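Local coordinates for envelope glycoprotein (Thogoto virus, PDB 5XEA), which probably attaches the virus to its host-cell receptor and later drives fusion of the viral envelope with the host membrane, at residues K161-L166 against T171-A176; L180-T183 against S188-V191. All coordinates share one frame; numbering follows the deposited sequence.

Interaction 1: residues K161-L166 against T171-A176. With NAG (2-acetamido-2-deoxy-beta-D-glucopyranose), chain E.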
ATOM      1  N   LYS B 161      20.272   8.428 -16.624  1.00 49.98           N
ATOM      2  CA  LYS B 161      21.075   7.406 -15.985  1.00 42.49           C
ATOM      3  C   LYS B 161      20.163   6.322 -15.430  1.00 47.92           C
ATOM      4  O   LYS B 161      18.970   6.544 -15.190  1.00 45.19           O
ATOM      5  CB  LYS B 161      21.922   8.025 -14.876  1.00 48.95           C
ATOM      6  CG  LYS B 161      22.914   9.062 -15.373  1.00 47.09           C
ATOM      7  CD  LYS B 161      24.004   8.400 -16.205  1.00 54.39           C
ATOM      8  CE  LYS B 161      25.134   9.372 -16.517  1.00 69.03           C
ATOM      9  NZ  LYS B 161      26.215   8.708 -17.298  1.00 75.13           N
ATOM     10  N   VAL B 162      20.722   5.131 -15.257  1.00 45.61           N
ATOM     11  CA  VAL B 162      20.021   4.094 -14.513  1.00 43.54           C
ATOM     12  C   VAL B 162      20.220   4.366 -13.029  1.00 48.04           C
ATOM     13  O   VAL B 162      21.314   4.740 -12.595  1.00 47.49           O
ATOM     14  CB  VAL B 162      20.525   2.699 -14.912  1.00 48.47           C
ATOM     15  CG1 VAL B 162      19.989   1.626 -13.947  1.00 45.92           C
ATOM     16  CG2 VAL B 162      20.139   2.396 -16.343  1.00 45.91           C
ATOM     17  N   SER B 163      19.162   4.207 -12.245  1.00 42.50           N
ATOM     18  CA  SER B 163      19.191   4.505 -10.815  1.00 43.15           C
ATOM     19  C   SER B 163      19.013   3.192 -10.068  1.00 41.29           C
ATOM     20  O   SER B 163      17.902   2.664  -9.985  1.00 39.79           O
ATOM     21  CB  SER B 163      18.103   5.517 -10.452  1.00 51.60           C
ATOM     22  OG  SER B 163      18.130   5.855  -9.075  1.00 45.79           O
ATOM     23  N   THR B 164      20.115   2.670  -9.538  1.00 40.12           N
ATOM     24  CA  THR B 164      20.101   1.421  -8.799  1.00 39.19           C
ATOM     25  C   THR B 164      19.655   1.690  -7.370  1.00 41.35           C
ATOM     26  O   THR B 164      20.153   2.613  -6.717  1.00 43.49           O
ATOM     27  CB  THR B 164      21.486   0.776  -8.844  1.00 41.36           C
ATOM     28  OG1 THR B 164      21.658   0.161 -10.124  1.00 42.78           O
ATOM     29  CG2 THR B 164      21.680  -0.279  -7.705  1.00 35.39           C
ATOM     30  N   LEU B 165      18.696   0.897  -6.903  1.00 37.59           N
ATOM     31  CA  LEU B 165      18.009   1.142  -5.643  1.00 34.52           C
ATOM     32  C   LEU B 165      18.634   0.273  -4.557  1.00 42.06           C
ATOM     33  O   LEU B 165      18.624  -0.960  -4.657  1.00 40.33           O
ATOM     34  CB  LEU B 165      16.512   0.855  -5.799  1.00 41.06           C
ATOM     35  CG  LEU B 165      15.863   1.576  -7.002  1.00 40.41           C
ATOM     36  CD1 LEU B 165      14.397   1.223  -7.165  1.00 43.01           C
ATOM     37  CD2 LEU B 165      16.005   3.061  -6.841  1.00 41.75           C
ATOM     38  N   LEU B 166      19.181   0.905  -3.543  1.00 43.89           N
ATOM     39  CA  LEU B 166      19.798   0.078  -2.513  1.00 38.86           C
ATOM     40  C   LEU B 166      18.836  -0.119  -1.344  1.00 42.80           C
ATOM     41  O   LEU B 166      17.950   0.708  -1.119  1.00 38.82           O
ATOM     42  CB  LEU B 166      21.096   0.729  -2.019  1.00 38.89           C
ATOM     43  CG  LEU B 166      22.175   1.019  -3.071  1.00 40.30           C
ATOM     44  CD1 LEU B 166      23.372   1.735  -2.443  1.00 43.64           C
ATOM     45  CD2 LEU B 166      22.634  -0.252  -3.774  1.00 37.74           C
ATOM     46  N   THR B 171      20.591   5.617  -3.462  1.00 39.04           N
ATOM     47  CA  THR B 171      20.590   5.184  -4.851  1.00 48.69           C
ATOM     48  C   THR B 171      21.936   5.492  -5.491  1.00 47.79           C
ATOM     49  O   THR B 171      22.628   6.435  -5.096  1.00 43.60           O
ATOM     50  CB  THR B 171      19.480   5.867  -5.668  1.00 47.04           C
ATOM     51  OG1 THR B 171      19.732   7.278  -5.721  1.00 53.18           O
ATOM     52  CG2 THR B 171      18.106   5.617  -5.040  1.00 46.19           C
ATOM     53  N   VAL B 172      22.281   4.700  -6.507  1.00 47.79           N
ATOM     54  CA  VAL B 172      23.503   4.883  -7.280  1.00 45.15           C
ATOM     55  C   VAL B 172      23.117   5.086  -8.738  1.00 43.52           C
ATOM     56  O   VAL B 172      22.533   4.190  -9.362  1.00 45.06           O
ATOM     57  CB  VAL B 172      24.459   3.686  -7.141  1.00 39.22           C
ATOM     58  CG1 VAL B 172      25.776   3.981  -7.852  1.00 45.27           C
ATOM     59  CG2 VAL B 172      24.698   3.358  -5.668  1.00 47.19           C
ATOM     60  N   GLU B 173      23.466   6.240  -9.288  1.00 45.23           N
ATOM     61  CA  GLU B 173      23.144   6.566 -10.672  1.00 55.42           C
ATOM     62  C   GLU B 173      24.334   6.251 -11.570  1.00 60.68           C
ATOM     63  O   GLU B 173      25.470   6.629 -11.267  1.00 55.59           O
ATOM     64  CB  GLU B 173      22.726   8.027 -10.806  1.00 55.67           C
ATOM     65  CG  GLU B 173      21.260   8.265 -10.431  1.00 57.13           C
ATOM     66  CD  GLU B 173      20.998   8.104  -8.939  1.00 62.09           C
ATOM     67  OE1 GLU B 173      20.191   7.230  -8.549  1.00 58.16           O
ATOM     68  OE2 GLU B 173      21.612   8.856  -8.157  1.00 64.62           O
ATOM     69  N   HIS B 174      24.074   5.528 -12.654  1.00 58.66           N
ATOM     70  CA  HIS B 174      25.138   5.113 -13.552  1.00 51.29           C
ATOM     71  C   HIS B 174      24.572   4.928 -14.951  1.00 55.16           C
ATOM     72  O   HIS B 174      23.361   4.773 -15.141  1.00 54.70           O
ATOM     73  CB  HIS B 174      25.793   3.820 -13.080  1.00 49.40           C
ATOM     74  CG  HIS B 174      24.826   2.692 -12.905  1.00 56.65           C
ATOM     75  ND1 HIS B 174      24.658   1.704 -13.847  1.00 56.75           N
ATOM     76  CD2 HIS B 174      23.970   2.401 -11.896  1.00 49.87           C
ATOM     77  CE1 HIS B 174      23.742   0.848 -13.427  1.00 54.24           C
ATOM     78  NE2 HIS B 174      23.307   1.251 -12.247  1.00 49.22           N
ATOM     79  N   SER B 175      25.469   4.934 -15.933  1.00 48.62           N
ATOM     80  CA  SER B 175      25.051   4.643 -17.294  1.00 56.65           C
ATOM     81  C   SER B 175      24.736   3.157 -17.432  1.00 59.20           C
ATOM     82  O   SER B 175      25.223   2.321 -16.672  1.00 66.03           O
ATOM     83  CB  SER B 175      26.133   5.056 -18.285  1.00 54.99           C
ATOM     84  OG  SER B 175      26.425   3.975 -19.148  1.00 75.64           O
ATOM     85  N   ALA B 176      23.903   2.826 -18.416  1.00 60.45           N
ATOM     86  CA  ALA B 176      23.501   1.433 -18.594  1.00 64.66           C
ATOM     87  C   ALA B 176      24.668   0.540 -18.992  1.00 70.75           C
ATOM     88  O   ALA B 176      24.599  -0.676 -18.786  1.00 64.44           O
ATOM     89  CB  ALA B 176      22.380   1.331 -19.636  1.00 66.03           C
TER
HETATM   90  C1  NAG E   1      23.750   2.564   1.858  1.00 44.32           C
HETATM   91  C2  NAG E   1      24.784   3.444   2.571  1.00 64.20           C
HETATM   92  C3  NAG E   1      26.023   3.659   1.692  1.00 72.44           C
HETATM   93  C4  NAG E   1      26.566   2.339   1.159  1.00 69.09           C
HETATM   94  C5  NAG E   1      25.426   1.608   0.448  1.00 62.35           C
HETATM   95  C6  NAG E   1      25.783   0.238  -0.076  1.00 69.53           C
HETATM   96  C7  NAG E   1      23.816   5.028   4.177  1.00 73.11           C
HETATM   97  C8  NAG E   1      23.230   6.390   4.369  1.00 66.36           C
HETATM   98  N2  NAG E   1      24.194   4.724   2.931  1.00 68.52           N
HETATM   99  O3  NAG E   1      27.023   4.342   2.441  1.00 84.61           O
HETATM  100  O4  NAG E   1      27.656   2.615   0.283  1.00 77.88           O
HETATM  101  O5  NAG E   1      24.367   1.389   1.384  1.00 52.72           O
HETATM  102  O6  NAG E   1      25.702  -0.731   0.959  1.00 72.84           O
HETATM  103  O7  NAG E   1      23.946   4.237   5.108  1.00 76.86           O
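An antiparallel beta hairpin pairs strand 161-165 with strand 171-174. Val162 with His174 and Thr164 with Val172 are hydrogen-bonded pairs; the Val172 N to Thr164 O bond, 3.0 Å long, is one of four backbone bonds between them. On the face of Ser163, Leu165, Thr171 and Glu173, polar side chains converge on a single carboxylate oxygen. Ser163 OG, anti to the backbone N (chi1 -178°), donates to the anti lone pair of Glu173 OE1 at 2.5 Å, while Thr171 OG1 approaches the same oxygen on its syn side at 2.9 Å. Two hydroxyls on different lone pairs thus hold OE1 of Glu173, whose chain bends at chi2 to bring it there. On the face of Val162, Thr164, Val172 and His174, beta-branched Val162 sets its CB over one face of the His174 imidazole, 4.2 Å from the ring centroid, and Val172 CG2 packs on Leu166 CD1, which also touches C5 of the N-acetylglucosamine of chain E at 3.5 Å. The imidazole of His174 suits its place because each nitrogen finds an oxygen: His174 ND1 donates to Ser175 O, and His174 NE2, nearly in the ring plane, donates to Thr164 OG1 at 2.9 Å, a hydroxyl also hydrogen-bonded to Glu40 OE1.

Interaction 2: residues L180-T183 against S188-V191; sequences LFWT and SYLV. With NAG (2-acetamido-2-deoxy-beta-D-glucopyranose), chain C.
Strands 180-183 and 188-191 run almost exactly antiparallel, their axes 4.7 Å apart at 174°, with Leu180-Val191 and Trp182-Tyr189 as hydrogen-bonded pairs and Phe181-Leu190 and Thr183-Ser188 as non-hydrogen-bonded ones. Four backbone bonds join the arms of this hairpin, among them Tyr189 N to Trp182 O at 2.8 Å. Trp182 packs on Tyr189. With chi1 at 75°, Trp182 CG sits between its own backbone N and carbonyl carbon, which turns the indole over the side chain of Tyr189. Tyr189 CB then lies over one face of the six-membered ring, 3.6 Å from its centroid and almost on the ring normal, a CH-pi contact. The phenol extends past the indole, nearly parallel to the five-membered ring at 19° but slid so far that the rings barely overlap; Tyr189 CD2 comes within 3.3 Å of Trp182 NE1. Against the opposite indole face lies the acetamido group of the chain C N-acetylglucosamine, its methyl C8 3.6 Å from Trp182 CD2. A broad, flat indole suits this position because it can meet protein on one face and sugar on the other. Farther along this side, the CB atoms of Leu180 and Val191 pack together. On the reverse side, the hydroxyls Thr183 OG1 and Ser188 OG lie 2.7 Å apart, Ser188 OG also bonds to Pro75 O, and Phe181 CE1 rests on Ser188 CB. Helix 77-86 covers that side, Leu80 touching Phe181 and Ser188 and Leu81 touching Leu190, while strand 40-56 pairs through its backbone with Ser188 and Leu190.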
ATOM      1  N   LEU B 180      27.990  -1.792 -11.924  1.00 55.33           N
ATOM      2  CA  LEU B 180      28.382  -1.388 -10.578  1.00 46.48           C
ATOM      3  C   LEU B 180      29.029  -2.568  -9.872  1.00 48.30           C
ATOM      4  O   LEU B 180      28.515  -3.689  -9.937  1.00 44.77           O
ATOM      5  CB  LEU B 180      27.188  -0.913  -9.752  1.00 60.03           C
ATOM      6  CG  LEU B 180      26.336   0.278 -10.166  1.00 48.67           C
ATOM      7  CD1 LEU B 180      25.283   0.484  -9.069  1.00 48.39           C
ATOM      8  CD2 LEU B 180      27.199   1.514 -10.343  1.00 48.00           C
ATOM      9  N   PHE B 181      30.143  -2.311  -9.190  1.00 49.27           N
ATOM     10  CA  PHE B 181      30.792  -3.318  -8.361  1.00 45.42           C
ATOM     11  C   PHE B 181      31.291  -2.664  -7.088  1.00 43.19           C
ATOM     12  O   PHE B 181      31.992  -1.647  -7.140  1.00 45.06           O
ATOM     13  CB  PHE B 181      31.968  -4.008  -9.058  1.00 41.76           C
ATOM     14  CG  PHE B 181      32.691  -4.996  -8.165  1.00 44.44           C
ATOM     15  CD1 PHE B 181      32.205  -6.288  -8.001  1.00 42.55           C
ATOM     16  CD2 PHE B 181      33.832  -4.628  -7.472  1.00 50.58           C
ATOM     17  CE1 PHE B 181      32.849  -7.197  -7.167  1.00 47.61           C
ATOM     18  CE2 PHE B 181      34.492  -5.540  -6.633  1.00 48.59           C
ATOM     19  CZ  PHE B 181      33.996  -6.823  -6.482  1.00 45.93           C
ATOM     20  N   TRP B 182      30.945  -3.257  -5.948  1.00 39.10           N
ATOM     21  CA  TRP B 182      31.508  -2.799  -4.697  1.00 46.19           C
ATOM     22  C   TRP B 182      31.565  -3.958  -3.716  1.00 46.53           C
ATOM     23  O   TRP B 182      30.892  -4.981  -3.869  1.00 41.82           O
ATOM     24  CB  TRP B 182      30.731  -1.617  -4.107  1.00 41.98           C
ATOM     25  CG  TRP B 182      29.406  -1.955  -3.485  1.00 41.55           C
ATOM     26  CD1 TRP B 182      29.160  -2.164  -2.154  1.00 48.53           C
ATOM     27  CD2 TRP B 182      28.144  -2.083  -4.151  1.00 43.93           C
ATOM     28  NE1 TRP B 182      27.829  -2.431  -1.958  1.00 42.05           N
ATOM     29  CE2 TRP B 182      27.180  -2.382  -3.164  1.00 42.78           C
ATOM     30  CE3 TRP B 182      27.734  -1.980  -5.485  1.00 45.99           C
ATOM     31  CZ2 TRP B 182      25.841  -2.588  -3.466  1.00 44.68           C
ATOM     32  CZ3 TRP B 182      26.396  -2.183  -5.783  1.00 44.73           C
ATOM     33  CH2 TRP B 182      25.469  -2.485  -4.779  1.00 43.43           C
ATOM     34  N   THR B 183      32.396  -3.774  -2.716  1.00 43.98           N
ATOM     35  CA  THR B 183      32.659  -4.781  -1.710  1.00 43.88           C
ATOM     36  C   THR B 183      32.378  -4.179  -0.346  1.00 44.00           C
ATOM     37  O   THR B 183      32.690  -3.012  -0.099  1.00 41.72           O
ATOM     38  CB  THR B 183      34.099  -5.260  -1.806  1.00 45.95           C
ATOM     39  OG1 THR B 183      34.249  -6.054  -2.991  1.00 50.30           O
ATOM     40  CG2 THR B 183      34.481  -6.076  -0.590  1.00 47.10           C
ATOM     41  N   SER B 188      30.551  -9.060  -1.814  1.00 32.34           N
ATOM     42  CA  SER B 188      30.703  -8.177  -2.962  1.00 37.65           C
ATOM     43  C   SER B 188      29.428  -8.211  -3.796  1.00 35.72           C
ATOM     44  O   SER B 188      28.689  -9.201  -3.788  1.00 40.59           O
ATOM     45  CB  SER B 188      31.918  -8.568  -3.816  1.00 39.23           C
ATOM     46  OG  SER B 188      33.112  -8.464  -3.052  1.00 46.31           O
ATOM     47  N   TYR B 189      29.183  -7.119  -4.516  1.00 38.40           N
ATOM     48  CA  TYR B 189      27.969  -6.930  -5.295  1.00 37.51           C
ATOM     49  C   TYR B 189      28.320  -6.479  -6.704  1.00 43.97           C
ATOM     50  O   TYR B 189      29.134  -5.569  -6.893  1.00 42.62           O
ATOM     51  CB  TYR B 189      27.050  -5.879  -4.674  1.00 38.93           C
ATOM     52  CG  TYR B 189      26.734  -6.100  -3.220  1.00 37.43           C
ATOM     53  CD1 TYR B 189      25.556  -6.723  -2.834  1.00 40.96           C
ATOM     54  CD2 TYR B 189      27.603  -5.664  -2.237  1.00 35.32           C
ATOM     55  CE1 TYR B 189      25.253  -6.922  -1.489  1.00 45.77           C
ATOM     56  CE2 TYR B 189      27.311  -5.862  -0.877  1.00 34.46           C
ATOM     57  CZ  TYR B 189      26.135  -6.489  -0.518  1.00 36.48           C
ATOM     58  OH  TYR B 189      25.864  -6.676   0.818  1.00 40.95           O
ATOM     59  N   LEU B 190      27.684  -7.105  -7.686  1.00 39.12           N
ATOM     60  CA  LEU B 190      27.802  -6.698  -9.084  1.00 40.74           C
ATOM     61  C   LEU B 190      26.399  -6.449  -9.640  1.00 43.55           C
ATOM     62  O   LEU B 190      25.558  -7.357  -9.632  1.00 42.20           O
ATOM     63  CB  LEU B 190      28.537  -7.763  -9.906  1.00 44.87           C
ATOM     64  CG  LEU B 190      28.734  -7.481 -11.405  1.00 59.15           C
ATOM     65  CD1 LEU B 190      29.557  -6.219 -11.656  1.00 57.32           C
ATOM     66  CD2 LEU B 190      29.375  -8.686 -12.055  1.00 61.12           C
ATOM     67  N   VAL B 191      26.136  -5.223 -10.079  1.00 37.88           N
ATOM     68  CA  VAL B 191      24.859  -4.871 -10.715  1.00 39.82           C
ATOM     69  C   VAL B 191      25.110  -4.651 -12.204  1.00 42.97           C
ATOM     70  O   VAL B 191      25.864  -3.747 -12.579  1.00 47.54           O
ATOM     71  CB  VAL B 191      24.214  -3.621 -10.089  1.00 44.65           C
ATOM     72  CG1 VAL B 191      22.900  -3.307 -10.785  1.00 48.19           C
ATOM     73  CG2 VAL B 191      23.955  -3.812  -8.623  1.00 38.82           C
TER
HETATM   74  C1  NAG C   2      28.677   1.576   0.188  1.00 81.70           C
HETATM   75  C2  NAG C   2      29.575   1.892  -1.012  1.00 78.36           C
HETATM   76  C3  NAG C   2      30.941   1.264  -0.820  1.00 80.64           C
HETATM   77  C4  NAG C   2      31.665   1.961   0.318  1.00 93.46           C
HETATM   78  C5  NAG C   2      30.836   1.919   1.605  1.00 93.75           C
HETATM   79  C6  NAG C   2      30.653   3.271   2.262  1.00 97.78           C
HETATM   80  C7  NAG C   2      28.088   2.124  -2.957  1.00 57.11           C
HETATM   81  C8  NAG C   2      27.565   1.467  -4.198  1.00 51.68           C
HETATM   82  N2  NAG C   2      28.969   1.415  -2.246  1.00 63.61           N
HETATM   83  O3  NAG C   2      31.687   1.394  -2.025  1.00 72.98           O
HETATM   84  O4  NAG C   2      32.913   1.317   0.553  1.00 91.87           O
HETATM   85  O5  NAG C   2      29.523   1.340   1.435  1.00 85.07           O
HETATM   86  O6  NAG C   2      30.985   4.340   1.384  1.00 94.83           O
HETATM   87  O7  NAG C   2      27.728   3.244  -2.613  1.00 66.37           O

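In the fold
From the N terminus, the chain reaches interaction 1 first, where 171-176 folds back on 161-166 after a four-residue connection; interaction 2 then closes a second short loop, bringing 188-191 onto 180-183. The two hairpins are in series, neither nested nor crossed, and only a brief link separates strand 171-174 from strand 180-184. Their centres are 12 Å apart, and they pack directly: Leu180 CG touches His174 CD2, and Leu166 CD2 meets Trp182 CH2. Each hairpin also reaches the same branched antiparallel sheet by its own route, 159-165 pairing with strand 133-156 and 187-192 with strand 40-56. Carbohydrate lies against both.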